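Local coordinates for ABC transporter, solute-binding protein (Staphylococcus aureus, PDB 6LKK) that binds glucose 6-phosphate in the cleft between its two lobes and serves as the extracellular sugar-phosphate sensor of a two-component signalling system, at residues Y91-L96 and Y236-S241; P99-V104 and Q190-W195; Q142-I147 and A184-E189; I218-N223 and K232-L237. All coordinates share one frame; numbering follows the deposited sequence.

Interaction 1. Residues Y91-L96 and Y236-S241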
loop_
_atom_site.group_PDB
_atom_site.type_symbol
_atom_site.label_atom_id
_atom_site.label_comp_id
_atom_site.label_asym_id
_atom_site.label_seq_id
_atom_site.Cartn_x
_atom_site.Cartn_y
_atom_site.Cartn_z
ATOM N N TYR A 91 -4.833 0.534 17.498
ATOM C CA TYR A 91 -3.589 1.263 17.301
ATOM C C TYR A 91 -3.543 2.029 15.987
ATOM O O TYR A 91 -2.594 2.792 15.769
ATOM C CB TYR A 91 -2.395 0.299 17.341
ATOM C CG TYR A 91 -2.277 -0.493 18.620
ATOM C CD1 TYR A 91 -1.574 0.007 19.707
ATOM C CD2 TYR A 91 -2.861 -1.746 18.738
ATOM C CE1 TYR A 91 -1.463 -0.716 20.878
ATOM C CE2 TYR A 91 -2.755 -2.477 19.906
ATOM C CZ TYR A 91 -2.053 -1.956 20.970
ATOM O OH TYR A 91 -1.943 -2.681 22.134
ATOM N N VAL A 92 -4.531 1.854 15.113
ATOM C CA VAL A 92 -4.430 2.290 13.726
ATOM C C VAL A 92 -5.634 3.149 13.365
ATOM O O VAL A 92 -6.781 2.772 13.637
ATOM C CB VAL A 92 -4.324 1.090 12.767
ATOM C CG1 VAL A 92 -4.242 1.559 11.319
ATOM C CG2 VAL A 92 -3.111 0.239 13.118
ATOM N N THR A 93 -5.366 4.296 12.744
ATOM C CA THR A 93 -6.376 5.109 12.083
ATOM C C THR A 93 -6.257 4.890 10.581
ATOM O O THR A 93 -5.162 4.994 10.023
ATOM C CB THR A 93 -6.188 6.594 12.406
ATOM O OG1 THR A 93 -6.253 6.799 13.822
ATOM C CG2 THR A 93 -7.253 7.450 11.721
ATOM N N SER A 94 -7.374 4.587 9.928
ATOM C CA SER A 94 -7.346 4.442 8.478
ATOM C C SER A 94 -7.004 5.777 7.828
ATOM O O SER A 94 -7.413 6.840 8.303
ATOM C CB SER A 94 -8.688 3.922 7.969
ATOM O OG SER A 94 -8.914 2.603 8.439
ATOM N N PHE A 95 -6.242 5.711 6.730
ATOM C CA PHE A 95 -5.652 6.895 6.116
ATOM C C PHE A 95 -6.001 7.028 4.638
ATOM O O PHE A 95 -6.449 8.092 4.200
ATOM C CB PHE A 95 -4.132 6.859 6.300
ATOM C CG PHE A 95 -3.392 7.897 5.502
ATOM C CD1 PHE A 95 -3.717 9.239 5.612
ATOM C CD2 PHE A 95 -2.358 7.529 4.653
ATOM C CE1 PHE A 95 -3.038 10.194 4.886
ATOM C CE2 PHE A 95 -1.673 8.478 3.923
ATOM C CZ PHE A 95 -2.011 9.813 4.040
ATOM N N LEU A 96 -5.789 5.967 3.857
ATOM C CA LEU A 96 -6.050 5.998 2.424
ATOM C C LEU A 96 -6.493 4.618 1.966
ATOM O O LEU A 96 -6.212 3.607 2.614
ATOM C CB LEU A 96 -4.815 6.422 1.616
ATOM C CG LEU A 96 -4.372 7.885 1.604
ATOM C CD1 LEU A 96 -3.134 8.012 0.727
ATOM C CD2 LEU A 96 -5.472 8.820 1.111
ATOM N N TYR A 236 -3.857 16.144 10.971
ATOM C CA TYR A 236 -3.599 16.797 9.692
ATOM C C TYR A 236 -3.741 15.815 8.533
ATOM O O TYR A 236 -4.451 16.083 7.556
ATOM C CB TYR A 236 -2.198 17.412 9.735
ATOM C CG TYR A 236 -1.702 18.052 8.465
ATOM C CD1 TYR A 236 -1.964 19.386 8.185
ATOM C CD2 TYR A 236 -0.927 17.335 7.566
ATOM C CE1 TYR A 236 -1.488 19.978 7.030
ATOM C CE2 TYR A 236 -0.448 17.919 6.410
ATOM C CZ TYR A 236 -0.731 19.237 6.149
ATOM O OH TYR A 236 -0.254 19.818 4.998
ATOM N N LEU A 237 -3.085 14.658 8.635
ATOM C CA LEU A 237 -3.073 13.704 7.531
ATOM C C LEU A 237 -4.455 13.124 7.257
ATOM O O LEU A 237 -4.739 12.722 6.122
ATOM C CB LEU A 237 -2.079 12.582 7.827
ATOM C CG LEU A 237 -0.605 12.992 7.821
ATOM C CD1 LEU A 237 0.258 11.874 8.374
ATOM C CD2 LEU A 237 -0.150 13.364 6.422
ATOM N N THR A 238 -5.323 13.070 8.267
ATOM C CA THR A 238 -6.661 12.517 8.113
ATOM C C THR A 238 -7.727 13.596 7.979
ATOM O O THR A 238 -8.920 13.275 7.979
ATOM C CB THR A 238 -6.994 11.602 9.294
ATOM O OG1 THR A 238 -6.915 12.340 10.521
ATOM C CG2 THR A 238 -6.022 10.434 9.350
ATOM N N SER A 239 -7.326 14.858 7.850
ATOM C CA SER A 239 -8.268 15.961 7.760
ATOM C C SER A 239 -8.860 16.059 6.357
ATOM O O SER A 239 -8.305 15.550 5.379
ATOM C CB SER A 239 -7.587 17.280 8.128
ATOM O OG SER A 239 -6.665 17.676 7.128
ATOM N N ARG A 240 -10.002 16.743 6.265
ATOM C CA ARG A 240 -10.680 16.880 4.980
ATOM C C ARG A 240 -9.812 17.626 3.973
ATOM O O ARG A 240 -9.645 17.178 2.833
ATOM C CB ARG A 240 -12.021 17.595 5.161
ATOM C CG ARG A 240 -12.860 17.643 3.878
ATOM C CD ARG A 240 -13.963 18.692 3.933
ATOM N NE ARG A 240 -13.437 20.012 4.268
ATOM C CZ ARG A 240 -12.722 20.771 3.442
ATOM N NH1 ARG A 240 -12.433 20.353 2.216
ATOM N NH2 ARG A 240 -12.285 21.954 3.850
ATOM N N SER A 241 -9.256 18.775 4.367
ATOM C CA SER A 241 -8.544 19.597 3.390
ATOM C C SER A 241 -7.297 18.888 2.879
ATOM O O SER A 241 -6.979 18.967 1.688
ATOM C CB SER A 241 -8.189 20.957 3.993
ATOM O OG SER A 241 -7.274 20.831 5.065
#
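Phe-95, which with Leu-96 faces Asp-216 in a classic beta bulge of strand 92-105, sets its ring against the turn at Leu-237 and Thr-238, where helix 230-237 ends. With CG anti to the backbone N (chi1 170°), the ring reaches over to that turn and meets it by an edge. Its CE1 lies 3.3 Å from Leu-237 O, which sits near the ring plane, and the same CE1 is 3.9 Å from Leu-237 CB. Leu-96 CG lies over one face, toward the rim. Two residues earlier in the strand, Thr-93 CG2 and Thr-238 CG2 touch at 4.0 Å, methyl against methyl, the two side chains crossing at about a right angle; their hydroxyls turn to other partners, Asp-75 N and Val-234 O respectively. Beyond the turn, Ser-239 occupies the N-cap of helix 240-250, its side chain capping a backbone N of that helix. Separately, Ser-239 OG and N both bond back to Tyr-236 O. Gln-243 NE2 is hydrogen-bonded to both Phe-95 O and Leu-237 O, tying bulge to turn. The buried Leu-237 carbonyl thus has an amide partner as well as the ring edge, whose slightly positive C-H rim probably adds a weak electrostatic attraction.

Interaction 2. Residues P99-V104 and Q190-W195; sequences PTVIVV and QDARTW
No flat group enters the place where Val-101 and Val-103 of the strand meet Ala-192 of the helix. The indole of Trp-195, one turn further along, has Asp-191 O in plane at its edge and belongs to a different neighbourhood, with Tyr-200 in an edge-to-face arrangement and Lys-198 in a cation-pi contact. The contact itself is between methyls. Ala-192 CB points at the strand and is met by one branch from each valine, two residues apart on the same side of the strand. Val-103 CG1, placed beside its backbone N and anti to its carbonyl carbon (chi1 -71°), comes to 3.3 Å from Ala-192 CB, tighter than usual for two carbons. Val-101 offers CG2 instead, the branch lying between N and carbonyl carbon, at 4.1 Å from Ala-192 CB. The small alanine lets helix and strand backbones approach, with the CA atoms of Val-103 and Ala-192 6.6 Å apart. On the helix, Gln-190 O is gripped by Thr-194 N and by Thr-194 OG1, each 3.0 Å away, arriving from opposite faces of the carbonyl plane. Strand 92-105 is flanked here by strands 184-188 and 202-205, and Ile-204 of the latter touches both Val-101 and Ala-192. Helix 189-197 therefore packs on one face of the sheet, while helix 170-178 borders it at Asp-191 and Trp-195.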
loop_
_atom_site.group_PDB
_atom_site.type_symbol
_atom_site.label_atom_id
_atom_site.label_comp_id
_atom_site.label_asym_id
_atom_site.label_seq_id
_atom_site.Cartn_x
_atom_site.Cartn_y
_atom_site.Cartn_z
ATOM N N PRO A 99 -5.816 0.526 -4.045
ATOM C CA PRO A 99 -5.949 -0.703 -4.830
ATOM C C PRO A 99 -4.585 -1.257 -5.205
ATOM O O PRO A 99 -3.674 -0.515 -5.580
ATOM C CB PRO A 99 -6.732 -0.254 -6.071
ATOM C CG PRO A 99 -7.398 1.013 -5.673
ATOM C CD PRO A 99 -6.476 1.669 -4.699
ATOM N N THR A 100 -4.443 -2.571 -5.083
ATOM C CA THR A 100 -3.339 -3.255 -5.727
ATOM C C THR A 100 -3.694 -3.484 -7.190
ATOM O O THR A 100 -4.869 -3.592 -7.551
ATOM C CB THR A 100 -3.029 -4.578 -5.026
ATOM O OG1 THR A 100 -4.177 -5.433 -5.072
ATOM C CG2 THR A 100 -2.644 -4.332 -3.576
ATOM N N VAL A 101 -2.673 -3.513 -8.046
ATOM C CA VAL A 101 -2.889 -3.562 -9.485
ATOM C C VAL A 101 -1.832 -4.434 -10.142
ATOM O O VAL A 101 -0.773 -4.710 -9.577
ATOM C CB VAL A 101 -2.864 -2.158 -10.134
ATOM C CG1 VAL A 101 -3.917 -1.251 -9.510
ATOM C CG2 VAL A 101 -1.482 -1.530 -10.020
ATOM N N ILE A 102 -2.147 -4.869 -11.352
ATOM C CA ILE A 102 -1.162 -5.402 -12.281
ATOM C C ILE A 102 -0.710 -4.260 -13.175
ATOM O O ILE A 102 -1.532 -3.474 -13.659
ATOM C CB ILE A 102 -1.752 -6.555 -13.114
ATOM C CG1 ILE A 102 -2.127 -7.732 -12.215
ATOM C CG2 ILE A 102 -0.766 -6.999 -14.197
ATOM C CD1 ILE A 102 -2.978 -8.775 -12.907
ATOM N N VAL A 103 0.595 -4.152 -13.393
ATOM C CA VAL A 103 1.145 -3.189 -14.337
ATOM C C VAL A 103 1.725 -3.953 -15.516
ATOM O O VAL A 103 2.389 -4.981 -15.341
ATOM C CB VAL A 103 2.200 -2.273 -13.687
ATOM C CG1 VAL A 103 1.517 -1.304 -12.725
ATOM C CG2 VAL A 103 3.274 -3.087 -12.980
ATOM N N VAL A 104 1.451 -3.455 -16.716
ATOM C CA VAL A 104 1.846 -4.096 -17.962
ATOM C C VAL A 104 2.644 -3.093 -18.777
ATOM O O VAL A 104 2.282 -1.916 -18.850
ATOM C CB VAL A 104 0.614 -4.583 -18.754
ATOM C CG1 VAL A 104 1.037 -5.229 -20.068
ATOM C CG2 VAL A 104 -0.212 -5.545 -17.913
ATOM N N GLN A 190 -0.831 3.847 -6.767
ATOM C CA GLN A 190 -0.082 5.104 -6.779
ATOM C C GLN A 190 1.287 4.939 -7.431
ATOM O O GLN A 190 1.756 5.840 -8.134
ATOM C CB GLN A 190 0.071 5.647 -5.354
ATOM C CG GLN A 190 -1.086 6.507 -4.898
ATOM C CD GLN A 190 -1.333 7.674 -5.829
ATOM O OE1 GLN A 190 -0.413 8.425 -6.158
ATOM N NE2 GLN A 190 -2.571 7.813 -6.288
ATOM N N ASP A 191 1.945 3.803 -7.203
ATOM C CA ASP A 191 3.248 3.569 -7.818
ATOM C C ASP A 191 3.120 3.429 -9.330
ATOM O O ASP A 191 3.936 3.971 -10.085
ATOM C CB ASP A 191 3.877 2.323 -7.199
ATOM C CG ASP A 191 5.375 2.457 -6.979
ATOM O OD1 ASP A 191 5.959 3.508 -7.326
ATOM O OD2 ASP A 191 5.969 1.496 -6.445
ATOM N N ALA A 192 2.090 2.717 -9.788
ATOM C CA ALA A 192 1.837 2.620 -11.217
ATOM C C ALA A 192 1.545 3.991 -11.815
ATOM O O ALA A 192 2.055 4.334 -12.889
ATOM C CB ALA A 192 0.673 1.666 -11.469
ATOM N N ARG A 193 0.730 4.793 -11.128
ATOM C CA ARG A 193 0.383 6.113 -11.643
ATOM C C ARG A 193 1.618 6.987 -11.798
ATOM O O ARG A 193 1.748 7.717 -12.788
ATOM C CB ARG A 193 -0.628 6.785 -10.715
ATOM C CG ARG A 193 -1.033 8.187 -11.150
ATOM C CD ARG A 193 -2.009 8.806 -10.168
ATOM N NE ARG A 193 -2.382 10.165 -10.548
ATOM C CZ ARG A 193 -1.626 11.239 -10.341
ATOM N NH1 ARG A 193 -0.438 11.127 -9.762
ATOM N NH2 ARG A 193 -2.060 12.434 -10.719
ATOM N N THR A 194 2.529 6.943 -10.823
ATOM C CA THR A 194 3.727 7.773 -10.873
ATOM C C THR A 194 4.497 7.552 -12.166
ATOM O O THR A 194 4.914 8.507 -12.830
ATOM C CB THR A 194 4.618 7.471 -9.666
ATOM O OG1 THR A 194 3.939 7.853 -8.464
ATOM C CG2 THR A 194 5.943 8.223 -9.756
ATOM N N TRP A 195 4.694 6.288 -12.541
ATOM C CA TRP A 195 5.499 5.988 -13.714
ATOM C C TRP A 195 4.725 6.205 -15.007
ATOM O O TRP A 195 5.311 6.649 -16.002
ATOM C CB TRP A 195 6.033 4.559 -13.616
ATOM C CG TRP A 195 7.101 4.448 -12.578
ATOM C CD1 TRP A 195 6.928 4.344 -11.228
ATOM C CD2 TRP A 195 8.516 4.460 -12.801
ATOM N NE1 TRP A 195 8.149 4.282 -10.597
ATOM C CE2 TRP A 195 9.138 4.349 -11.542
ATOM C CE3 TRP A 195 9.315 4.546 -13.945
ATOM C CZ2 TRP A 195 10.524 4.322 -11.394
ATOM C CZ3 TRP A 195 10.691 4.519 -13.794
ATOM C CH2 TRP A 195 11.280 4.408 -12.529
#

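Interaction 3. Residues Q142-I147 and A184-E189. With G6P (6-O-phosphono-alpha-D-glucopyranose), chain B.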
loop_
_atom_site.group_PDB
_atom_site.type_symbol
_atom_site.label_atom_id
_atom_site.label_comp_id
_atom_site.label_asym_id
_atom_site.label_seq_id
_atom_site.Cartn_x
_atom_site.Cartn_y
_atom_site.Cartn_z
ATOM N N GLN A 142 -0.219 -8.684 -0.088
ATOM C CA GLN A 142 -1.613 -8.473 -0.463
ATOM C C GLN A 142 -1.942 -9.161 -1.783
ATOM O O GLN A 142 -3.038 -9.713 -1.947
ATOM C CB GLN A 142 -1.912 -6.976 -0.540
ATOM C CG GLN A 142 -1.944 -6.285 0.820
ATOM C CD GLN A 142 -3.107 -6.737 1.685
ATOM O OE1 GLN A 142 -2.994 -7.702 2.438
ATOM N NE2 GLN A 142 -4.232 -6.039 1.582
ATOM N N HIS A 143 -1.007 -9.147 -2.735
ATOM C CA HIS A 143 -1.229 -9.846 -3.996
ATOM C C HIS A 143 -1.339 -11.351 -3.786
ATOM O O HIS A 143 -2.171 -12.011 -4.418
ATOM C CB HIS A 143 -0.107 -9.529 -4.979
ATOM C CG HIS A 143 -0.325 -8.275 -5.764
ATOM N ND1 HIS A 143 -1.216 -8.201 -6.813
ATOM C CD2 HIS A 143 0.238 -7.049 -5.661
ATOM C CE1 HIS A 143 -1.192 -6.983 -7.323
ATOM N NE2 HIS A 143 -0.317 -6.265 -6.643
ATOM N N MET A 144 -0.497 -11.918 -2.919
ATOM C CA MET A 144 -0.582 -13.352 -2.666
ATOM C C MET A 144 -1.914 -13.704 -2.016
ATOM O O MET A 144 -2.504 -14.748 -2.322
ATOM C CB MET A 144 0.583 -13.817 -1.790
ATOM C CG MET A 144 1.966 -13.756 -2.446
ATOM S SD MET A 144 2.074 -14.431 -4.119
ATOM C CE MET A 144 1.824 -12.955 -5.105
ATOM N N ARG A 145 -2.408 -12.844 -1.121
ATOM C CA ARG A 145 -3.747 -13.038 -0.574
ATOM C C ARG A 145 -4.806 -12.951 -1.669
ATOM O O ARG A 145 -5.772 -13.723 -1.670
ATOM C CB ARG A 145 -4.033 -12.008 0.521
ATOM C CG ARG A 145 -3.271 -12.237 1.818
ATOM C CD ARG A 145 -4.141 -11.938 3.031
ATOM N NE ARG A 145 -5.181 -12.948 3.213
ATOM C CZ ARG A 145 -6.071 -12.943 4.201
ATOM N NH1 ARG A 145 -6.061 -11.980 5.111
ATOM N NH2 ARG A 145 -6.979 -13.907 4.277
ATOM N N ALA A 146 -4.643 -12.019 -2.611
ATOM C CA ALA A 146 -5.607 -11.898 -3.701
ATOM C C ALA A 146 -5.649 -13.167 -4.542
ATOM O O ALA A 146 -6.727 -13.638 -4.920
ATOM C CB ALA A 146 -5.267 -10.692 -4.576
ATOM N N ILE A 147 -4.481 -13.736 -4.842
ATOM C CA ILE A 147 -4.429 -14.962 -5.632
ATOM C C ILE A 147 -5.022 -16.125 -4.847
ATOM O O ILE A 147 -5.776 -16.940 -5.393
ATOM C CB ILE A 147 -2.978 -15.235 -6.068
ATOM C CG1 ILE A 147 -2.520 -14.146 -7.044
ATOM C CG2 ILE A 147 -2.842 -16.619 -6.705
ATOM C CD1 ILE A 147 -1.059 -14.205 -7.406
ATOM N N ALA A 184 5.218 -7.539 -17.248
ATOM C CA ALA A 184 4.177 -7.138 -16.315
ATOM C C ALA A 184 4.655 -7.404 -14.897
ATOM O O ALA A 184 5.638 -8.115 -14.675
ATOM C CB ALA A 184 2.859 -7.873 -16.596
ATOM N N GLY A 185 3.946 -6.818 -13.936
ATOM C CA GLY A 185 4.314 -6.980 -12.543
ATOM C C GLY A 185 3.150 -6.685 -11.625
ATOM O O GLY A 185 2.123 -6.139 -12.035
ATOM N N LEU A 186 3.333 -7.054 -10.358
ATOM C CA LEU A 186 2.330 -6.845 -9.320
ATOM C C LEU A 186 2.725 -5.629 -8.490
ATOM O O LEU A 186 3.762 -5.638 -7.820
ATOM C CB LEU A 186 2.197 -8.088 -8.442
ATOM C CG LEU A 186 1.832 -9.389 -9.160
ATOM C CD1 LEU A 186 1.488 -10.453 -8.134
ATOM C CD2 LEU A 186 0.680 -9.202 -10.136
ATOM N N SER A 187 1.893 -4.593 -8.530
ATOM C CA SER A 187 2.239 -3.291 -7.971
ATOM C C SER A 187 1.022 -2.751 -7.225
ATOM O O SER A 187 0.129 -3.496 -6.807
ATOM C CB SER A 187 2.725 -2.357 -9.092
ATOM O OG SER A 187 3.071 -1.080 -8.594
ATOM N N TYR A 188 0.990 -1.434 -7.027
ATOM C CA TYR A 188 -0.161 -0.780 -6.427
ATOM C C TYR A 188 -0.413 0.533 -7.153
ATOM O O TYR A 188 0.449 1.056 -7.862
ATOM C CB TYR A 188 0.020 -0.558 -4.917
ATOM C CG TYR A 188 1.173 0.335 -4.512
ATOM C CD1 TYR A 188 2.460 -0.171 -4.383
ATOM C CD2 TYR A 188 0.970 1.679 -4.230
ATOM C CE1 TYR A 188 3.508 0.636 -3.999
ATOM C CE2 TYR A 188 2.015 2.496 -3.845
ATOM C CZ TYR A 188 3.284 1.971 -3.732
ATOM O OH TYR A 188 4.332 2.778 -3.350
ATOM N N GLU A 189 -1.617 1.065 -6.951
ATOM C CA GLU A 189 -2.156 2.086 -7.843
ATOM C C GLU A 189 -1.260 3.320 -7.917
ATOM O O GLU A 189 -0.975 3.824 -9.010
ATOM C CB GLU A 189 -3.560 2.465 -7.382
ATOM C CG GLU A 189 -4.327 3.319 -8.363
ATOM C CD GLU A 189 -5.770 3.483 -7.959
ATOM O OE1 GLU A 189 -6.026 4.151 -6.933
ATOM O OE2 GLU A 189 -6.649 2.928 -8.650
HETATM C C1 G6P B . 1.221 -1.119 -0.259
HETATM C C2 G6P B . 0.440 -0.037 0.527
HETATM C C3 G6P B . 1.122 1.277 0.619
HETATM C C4 G6P B . 2.571 1.114 0.753
HETATM C C5 G6P B . 3.128 0.528 -0.540
HETATM C C6 G6P B . 4.581 0.209 -0.387
HETATM O O1 G6P B . 0.401 -1.689 -1.234
HETATM O O2 G6P B . -0.854 0.164 -0.068
HETATM O O3 G6P B . 0.603 1.999 1.819
HETATM O O4 G6P B . 3.203 2.397 0.984
HETATM O O5 G6P B . 2.449 -0.716 -0.949
HETATM O O6 G6P B . 4.735 -0.699 0.681
HETATM P P G6P B . 5.641 -2.108 0.456
HETATM O O1P G6P B . 5.737 -2.816 1.796
HETATM O O2P G6P B . 7.052 -1.751 -0.051
HETATM O O3P G6P B . 4.955 -2.985 -0.527
#
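His-143 lays one face of its imidazole over Leu-186 and turns an edge to Ser-187, so a single ring meets two successive residues of strand 184-188 in different ways. Leu-186 CB stands 3.5 Å from the ring centroid, only 7° off the normal, in a CH-pi contact. Leu-186 CD1 continues along the side chain to 3.7 Å from His-143 CB. At the edge, His-143 NE2 donates to Ser-187 O at 2.8 Å with an almost straight N-H...O angle of 168°; NE2 approaches in the carbonyl plane, on a lone pair of Ser-187 O, and the oxygen lies close to the ring plane. Met-144, its chain bent at chi2 and chi3, brings CE crosswise to Leu-186 CD1 at 3.9 Å. The axes of segments 142-147 and 184-188 lie at 110°. Tyr-188, the residue after Ser-187, offers a ring face to the bound glucose 6-phosphate, whose O5 lies 3.4 Å above the ring plane, offset toward the rim. Tyr-117 OH bonds to His-143 ND1, so both ring nitrogens are engaged and the imidazole's rotation is fixed. If the ring is neutral, ND1 would probably be the acceptor. The buried bond pins the strand immediately before the tyrosine that faces the sugar, probably helping to position it.

Interaction 4. Residues I218-N223 and K232-L237; sequences IALVKN and KLVQYL
Val-234 points from its helix at strand 213-221 and places one methyl, CG2, against two strand residues at once: it is 3.7 Å from Ile-218 CG2 and equally far from Leu-220 CD2. The valine's CG1 stands anti to its backbone N (chi1 177°), which puts CG2 beside the N, and CG1 makes only a looser approach to Ile-218 CG2 at 4.1 Å. Ile-218 splits its two branches between partners. CG2 goes to Val-234, the two side chains sliding past each other in opposite directions, while the longer arm, extended at chi2 (166°), carries CD1 to the next helical turn, 3.9 Å from Leu-237 CB and 4.0 Å from Leu-237 CD1. The side chain of Leu-220 sets out across the line to the helix, but its end turns nearer, and CD2 is the branch that arrives. The segment axes are 9.7 Å apart and run almost antiparallel, at 175°. Val-54 and Met-56 of strand 54-56 add further packing around Ile-218, and Ile-17 of helix 11-25 touches Leu-237. On a more exposed part of the helix, Lys-232 NZ donates to Gln-235 OE1 at 2.8 Å. No hydrogen bond passes between segments 218-223 and 232-237, though just before the latter Arg-230 NH1 bonds to Val-221 O; what holds the two segments together is dispersion and the burial of branched aliphatic groups, with Val-234 CG2 shared between Ile-218 and Leu-220.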
loop_
_atom_site.group_PDB
_atom_site.type_symbol
_atom_site.label_atom_id
_atom_site.label_comp_id
_atom_site.label_asym_id
_atom_site.label_seq_id
_atom_site.Cartn_x
_atom_site.Cartn_y
_atom_site.Cartn_z
ATOM N N ILE A 218 -2.400 4.667 9.854
ATOM C CA ILE A 218 -1.464 5.514 10.584
ATOM C C ILE A 218 -1.495 5.102 12.047
ATOM O O ILE A 218 -2.571 4.877 12.614
ATOM C CB ILE A 218 -1.809 7.012 10.454
ATOM C CG1 ILE A 218 -1.678 7.474 9.007
ATOM C CG2 ILE A 218 -0.898 7.852 11.343
ATOM C CD1 ILE A 218 -2.321 8.819 8.750
ATOM N N ALA A 219 -0.319 5.035 12.669
ATOM C CA ALA A 219 -0.204 4.612 14.057
ATOM C C ALA A 219 0.847 5.447 14.775
ATOM O O ALA A 219 1.825 5.901 14.172
ATOM C CB ALA A 219 0.160 3.126 14.164
ATOM N N LEU A 220 0.629 5.646 16.075
ATOM C CA LEU A 220 1.603 6.289 16.945
ATOM C C LEU A 220 2.561 5.241 17.502
ATOM O O LEU A 220 2.127 4.204 18.013
ATOM C CB LEU A 220 0.902 7.026 18.091
ATOM C CG LEU A 220 -0.058 8.163 17.729
ATOM C CD1 LEU A 220 -0.558 8.846 18.992
ATOM C CD2 LEU A 220 0.601 9.177 16.808
ATOM N N VAL A 221 3.856 5.519 17.404
ATOM C CA VAL A 221 4.897 4.590 17.828
ATOM C C VAL A 221 5.193 4.805 19.304
ATOM O O VAL A 221 5.339 5.943 19.766
ATOM C CB VAL A 221 6.166 4.778 16.977
ATOM C CG1 VAL A 221 7.295 3.880 17.474
ATOM C CG2 VAL A 221 5.867 4.494 15.514
ATOM N N LYS A 222 5.300 3.707 20.048
ATOM C CA LYS A 222 5.626 3.786 21.466
ATOM C C LYS A 222 7.110 4.093 21.622
ATOM O O LYS A 222 7.960 3.325 21.156
ATOM C CB LYS A 222 5.266 2.484 22.176
ATOM C CG LYS A 222 5.424 2.563 23.686
ATOM C CD LYS A 222 5.118 1.240 24.369
ATOM C CE LYS A 222 3.625 0.957 24.400
ATOM N NZ LYS A 222 3.329 -0.413 24.900
ATOM N N ASN A 223 7.421 5.213 22.269
ATOM C CA ASN A 223 8.802 5.629 22.462
ATOM C C ASN A 223 8.910 6.347 23.801
ATOM O O ASN A 223 7.916 6.555 24.503
ATOM C CB ASN A 223 9.279 6.509 21.303
ATOM C CG ASN A 223 8.411 7.735 21.100
ATOM O OD1 ASN A 223 7.685 8.155 21.999
ATOM N ND2 ASN A 223 8.484 8.319 19.909
ATOM N N LYS A 232 -1.240 16.071 16.307
ATOM C CA LYS A 232 -1.624 17.067 15.312
ATOM C C LYS A 232 -1.296 16.580 13.908
ATOM O O LYS A 232 -2.051 16.837 12.963
ATOM C CB LYS A 232 -0.929 18.398 15.601
ATOM C CG LYS A 232 -1.112 19.474 14.529
ATOM C CD LYS A 232 -2.564 19.880 14.338
ATOM C CE LYS A 232 -2.925 19.959 12.862
ATOM N NZ LYS A 232 -4.351 20.327 12.644
ATOM N N LEU A 233 -0.182 15.861 13.750
ATOM C CA LEU A 233 0.177 15.340 12.433
ATOM C C LEU A 233 -0.844 14.310 11.960
ATOM O O LEU A 233 -1.280 14.337 10.803
ATOM C CB LEU A 233 1.584 14.735 12.462
ATOM C CG LEU A 233 2.051 14.087 11.151
ATOM C CD1 LEU A 233 2.060 15.094 10.008
ATOM C CD2 LEU A 233 3.428 13.465 11.316
ATOM N N VAL A 234 -1.231 13.383 12.837
ATOM C CA VAL A 234 -2.236 12.394 12.455
ATOM C C VAL A 234 -3.545 13.087 12.094
ATOM O O VAL A 234 -4.185 12.755 11.089
ATOM C CB VAL A 234 -2.428 11.357 13.577
ATOM C CG1 VAL A 234 -3.521 10.363 13.206
ATOM C CG2 VAL A 234 -1.128 10.617 13.850
ATOM N N GLN A 235 -3.959 14.061 12.906
ATOM C CA GLN A 235 -5.141 14.856 12.585
ATOM C C GLN A 235 -5.003 15.511 11.215
ATOM O O GLN A 235 -5.918 15.456 10.385
ATOM C CB GLN A 235 -5.348 15.913 13.671
ATOM C CG GLN A 235 -6.557 16.811 13.476
ATOM C CD GLN A 235 -6.588 17.944 14.480
ATOM O OE1 GLN A 235 -5.670 18.764 14.532
ATOM N NE2 GLN A 235 -7.633 17.985 15.296
ATOM N N TYR A 236 -3.857 16.144 10.971
ATOM C CA TYR A 236 -3.599 16.797 9.692
ATOM C C TYR A 236 -3.741 15.815 8.533
ATOM O O TYR A 236 -4.451 16.083 7.556
ATOM C CB TYR A 236 -2.198 17.412 9.735
ATOM C CG TYR A 236 -1.702 18.052 8.465
ATOM C CD1 TYR A 236 -1.964 19.386 8.185
ATOM C CD2 TYR A 236 -0.927 17.335 7.566
ATOM C CE1 TYR A 236 -1.488 19.978 7.030
ATOM C CE2 TYR A 236 -0.448 17.919 6.410
ATOM C CZ TYR A 236 -0.731 19.237 6.149
ATOM O OH TYR A 236 -0.254 19.818 4.998
ATOM N N LEU A 237 -3.085 14.658 8.635
ATOM C CA LEU A 237 -3.073 13.704 7.531
ATOM C C LEU A 237 -4.455 13.124 7.257
ATOM O O LEU A 237 -4.739 12.722 6.122
ATOM C CB LEU A 237 -2.079 12.582 7.827
ATOM C CG LEU A 237 -0.605 12.992 7.821
ATOM C CD1 LEU A 237 0.258 11.874 8.374
ATOM C CD2 LEU A 237 -0.150 13.364 6.422
#

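All four contacts attach helices, or the ends of helices, to one mixed sheet. Strand 92-105 passes through both halves of the molecule: its first part serves interaction 1, and its later part serves interaction 2, 22 Å away between centres. Interactions 1 and 4 share Tyr-236 and Leu-237, have centres 9 Å apart, and are joined by the pairing of strands 92-105 and 213-221. Interactions 2 and 3, centres 10 Å apart, are joined likewise through strand 184-188, both across the chain's centre from interaction 4. Along the sequence interaction 3 nests within interaction 2, which nests within interaction 1; interaction 4 opens after both inner ones have closed and ends on the same stretch as interaction 1. This fits a two-lobed type II periplasmic-binding-protein fold, with glucose 6-phosphate bound between the lobes.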